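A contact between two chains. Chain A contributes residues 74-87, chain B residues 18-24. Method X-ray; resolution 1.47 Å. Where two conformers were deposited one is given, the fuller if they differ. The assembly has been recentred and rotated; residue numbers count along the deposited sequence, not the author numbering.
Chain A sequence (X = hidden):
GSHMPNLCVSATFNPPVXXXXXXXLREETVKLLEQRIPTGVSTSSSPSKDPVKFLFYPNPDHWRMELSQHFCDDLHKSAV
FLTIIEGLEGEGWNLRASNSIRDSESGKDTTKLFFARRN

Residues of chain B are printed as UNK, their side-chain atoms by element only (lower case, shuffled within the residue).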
# COMPACT_ATOMS: atom_id res chain seq x y z
N ASP A 74 16.51 -3.22 8.62
CA ASP A 74 15.04 -3.01 8.65
C ASP A 74 14.65 -1.97 9.72
O ASP A 74 13.80 -1.12 9.45
CB ASP A 74 14.28 -4.31 8.83
CG ASP A 74 12.76 -4.07 8.80
OD1 ASP A 74 12.24 -3.66 7.75
OD2 ASP A 74 12.10 -4.23 9.86
N LEU A 75 15.21 -2.05 10.91
CA LEU A 75 14.84 -1.11 12.00
C LEU A 75 15.16 0.32 11.60
O LEU A 75 14.33 1.21 11.86
CB LEU A 75 15.62 -1.48 13.27
CG LEU A 75 15.45 -0.51 14.43
CD1 LEU A 75 13.99 -0.44 14.85
CD2 LEU A 75 16.35 -0.93 15.60
N HIS A 76 16.33 0.53 11.04
CA HIS A 76 16.76 1.89 10.62
C HIS A 76 15.96 2.35 9.40
O HIS A 76 15.69 3.57 9.32
CB HIS A 76 18.26 1.92 10.40
CG HIS A 76 18.97 1.93 11.71
ND1 HIS A 76 19.16 0.78 12.47
CD2 HIS A 76 19.43 2.96 12.45
CE1 HIS A 76 19.79 1.10 13.59
NE2 HIS A 76 19.99 2.43 13.59
N LYS A 77 15.50 1.43 8.53
CA LYS A 77 14.58 1.84 7.41
C LYS A 77 13.28 2.35 8.03
O LYS A 77 12.79 3.41 7.60
CB LYS A 77 14.30 0.67 6.46
CG LYS A 77 15.48 0.18 5.65
CD LYS A 77 15.12 -1.06 4.74
CE LYS A 77 16.35 -1.89 4.46
NZ LYS A 77 16.09 -3.08 3.59
N SER A 78 12.73 1.60 8.99
CA SER A 78 11.51 2.01 9.70
C SER A 78 11.71 3.41 10.31
O SER A 78 10.80 4.27 10.20
CB SER A 78 11.17 1.05 10.79
OG SER A 78 10.79 -0.20 10.25
N ALA A 79 12.86 3.63 10.97
CA ALA A 79 13.18 4.95 11.56
C ALA A 79 13.21 6.06 10.48
O ALA A 79 12.77 7.17 10.73
CB ALA A 79 14.50 4.88 12.28
N VAL A 80 13.82 5.81 9.32
CA VAL A 80 13.91 6.79 8.21
C VAL A 80 12.48 7.13 7.77
O VAL A 80 12.14 8.35 7.61
CB VAL A 80 14.75 6.24 7.04
CG1 VAL A 80 14.62 7.07 5.79
CG2 VAL A 80 16.21 6.17 7.45
N PHE A 81 11.66 6.11 7.54
CA PHE A 81 10.28 6.38 7.11
C PHE A 81 9.55 7.21 8.15
O PHE A 81 8.87 8.17 7.79
CB PHE A 81 9.50 5.10 6.87
CG PHE A 81 10.02 4.15 5.82
CD1 PHE A 81 10.73 4.62 4.74
CD2 PHE A 81 9.89 2.78 5.97
CE1 PHE A 81 11.24 3.73 3.80
CE2 PHE A 81 10.42 1.90 5.04
CZ PHE A 81 11.12 2.38 3.96
N LEU A 82 9.66 6.82 9.41
CA LEU A 82 8.94 7.55 10.49
C LEU A 82 9.41 9.01 10.54
O LEU A 82 8.56 9.89 10.72
CB LEU A 82 9.15 6.86 11.84
CG LEU A 82 7.93 6.73 12.75
CD1 LEU A 82 8.36 6.35 14.16
CD2 LEU A 82 7.07 7.96 12.78
N THR A 83 10.71 9.29 10.39
CA THR A 83 11.24 10.68 10.50
C THR A 83 10.72 11.46 9.29
O THR A 83 10.39 12.65 9.44
CB THR A 83 12.77 10.70 10.61
OG1 THR A 83 13.30 10.25 9.36
CG2 THR A 83 13.32 9.84 11.73
N ILE A 84 10.63 10.82 8.12
CA ILE A 84 10.13 11.52 6.90
C ILE A 84 8.66 11.86 7.13
O ILE A 84 8.23 12.97 6.88
CB ILE A 84 10.34 10.64 5.65
CG1 ILE A 84 11.83 10.59 5.26
CG2 ILE A 84 9.48 11.12 4.48
CD1 ILE A 84 12.16 9.49 4.24
N ILE A 85 7.90 10.87 7.58
CA ILE A 85 6.45 11.12 7.78
C ILE A 85 6.21 12.21 8.83
O ILE A 85 5.34 13.10 8.60
CB ILE A 85 5.74 9.81 8.15
CG1 ILE A 85 5.76 8.83 6.97
CG2 ILE A 85 4.32 10.02 8.65
CD1 ILE A 85 5.63 7.37 7.41
N GLU A 86 6.88 12.13 9.98
CA GLU A 86 6.69 13.13 11.05
C GLU A 86 7.13 14.50 10.57
O GLU A 86 6.41 15.46 10.87
CB GLU A 86 7.41 12.75 12.34
CG GLU A 86 6.84 11.52 13.02
CD GLU A 86 7.16 11.41 14.50
OE1 GLU A 86 7.12 12.44 15.18
OE2 GLU A 86 7.43 10.30 14.97
N GLY A 87 8.28 14.63 9.93
CA GLY A 87 8.68 15.97 9.42
C GLY A 87 7.70 16.54 8.39
O GLY A 87 7.30 17.71 8.47
N UNK B 18 7.93 -8.64 15.74
CA UNK B 18 7.11 -7.41 15.65
C UNK B 18 7.86 -6.26 16.29
O UNK B 18 8.29 -6.38 17.41
c UNK B 18 4.96 -6.25 16.19
c UNK B 18 3.82 -9.26 16.35
c UNK B 18 5.73 -7.58 16.28
c UNK B 18 5.00 -8.74 15.60
N UNK B 19 8.07 -5.21 15.52
CA UNK B 19 8.74 -4.00 15.99
C UNK B 19 7.77 -2.83 16.02
O UNK B 19 7.05 -2.61 15.06
o UNK B 19 10.85 -4.84 15.37
c UNK B 19 9.98 -3.72 15.16
c UNK B 19 10.62 -2.44 15.63
N UNK B 20 7.89 -1.97 17.03
CA UNK B 20 7.09 -0.73 17.14
C UNK B 20 8.01 0.45 17.43
O UNK B 20 8.83 0.35 18.37
s UNK B 20 3.82 -2.00 19.27
c UNK B 20 5.26 -2.10 18.19
c UNK B 20 6.00 -0.81 18.21
c UNK B 20 2.82 -3.27 18.52
N UNK B 21 7.90 1.50 16.61
CA UNK B 21 8.66 2.77 16.68
C UNK B 21 7.68 3.94 16.72
O UNK B 21 6.81 3.99 15.86
c UNK B 21 10.74 2.12 15.21
c UNK B 21 10.32 0.82 14.57
c UNK B 21 9.54 3.02 15.46
c UNK B 21 11.69 2.86 14.29
N UNK B 22 7.92 4.91 17.60
CA UNK B 22 7.10 6.14 17.70
C UNK B 22 7.24 6.72 19.08
O UNK B 22 6.82 6.02 19.99
N UNK B 23 7.86 7.90 19.19
CA UNK B 23 8.25 8.55 20.47
C UNK B 23 7.05 8.66 21.42
O UNK B 23 7.29 8.67 22.63
c UNK B 23 8.89 9.91 20.23
o UNK B 23 8.18 10.65 19.24
N UNK B 24 5.82 8.74 20.90
CA UNK B 24 4.59 8.99 21.69
C UNK B 24 3.91 7.67 22.08
O UNK B 24 2.81 7.70 22.66
c UNK B 24 3.67 9.90 20.92

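Position 18 of chain B carries four side-chain carbons and no heteroatom. The carbon bonded to CA is itself forked, and one arm is two carbons long. That first side-chain carbon, CB, is 9.6 Å from OD2 of Asp A74, its nearest atom in the stretch. The branching pattern is that of isoleucine, and Ile B18 takes no part in the contact.

Position 19 has three side-chain atoms: a first carbon bearing one oxygen and one further carbon. CA-to-CB points toward the helix, and the branch carbon lies 4.0 Å from CD1 of Leu A75, an approach of carbon to carbon. A fork of this composition at the first atom defines threonine. With chi1 at -62° (m), the hydroxyl of Thr B19 is not the group that makes this closest approach.

Position 20 has an unbranched chain of two carbons, a sulfur and a terminal carbon. Its CA-to-CB bond points away from chain A and the nearest approach to the stretch is CB at 8.6 Å from CD1 of Leu A82, as expected from the alternation of a strand whose neighbour at 19 faces the helix. Such a thioether can only be methionine, and Met B20 is buried.

Position 21 again shows four carbons, but here the fork comes at the second atom. The CA-to-CB bond points toward the helix, and the side chain meets it at several places. One branch carbon lies 3.9 Å from CD1 of Leu A75 and 3.9 Å from CB of Ser A78, while the other is 3.6 Å from the backbone N of Ala A79 and 4.0 Å from CB of Ala A79. Lower on the side chain, CB is 3.8 Å from CD1 of Leu A82, and that same methyl is 3.3 Å from the backbone O of position 21. The fork at the second atom separates leucine from the isomer found at 18, so this is Leu B21.

Position 22 has no side-chain atoms. Its phi/psi of 157/113 lies outside the strand values of the preceding residues, and the strand has ended. Its backbone N is 3.8 Å from CD1 of Leu A82. It is Gly B22.

Position 23 has one carbon followed by one oxygen. That oxygen is 4.3 Å from OE2 of Glu A86, a distance too long for a hydrogen bond. The residue is Ser B23.

Position 24 has a single side-chain carbon, CB, which lies 7.0 Å from OE2 of Glu A86, its nearest atom in the stretch. It is Ala B24, and it is exposed.

The contact is a small apolar packing of strand on helix, burying 290 Å² over both sides. The axes run at 33° to one another and approach to 9.5 Å; by nearest CA atoms, Leu A75 pairs with Thr B19, Ala A79 with Leu B21 and Leu A82 with Gly B22. Leu B21 has the largest covered area, 95 Å², and sits among Leu A75, Ser A78, Ala A79 and Leu A82, steps of three, one and three that keep to one face of the helix. No hydrogen bond crosses between the stretches; the close approaches are mainly by carbon atoms, with Leu B21 at their centre.

Chain B, residues 18-24: ITMLGSA
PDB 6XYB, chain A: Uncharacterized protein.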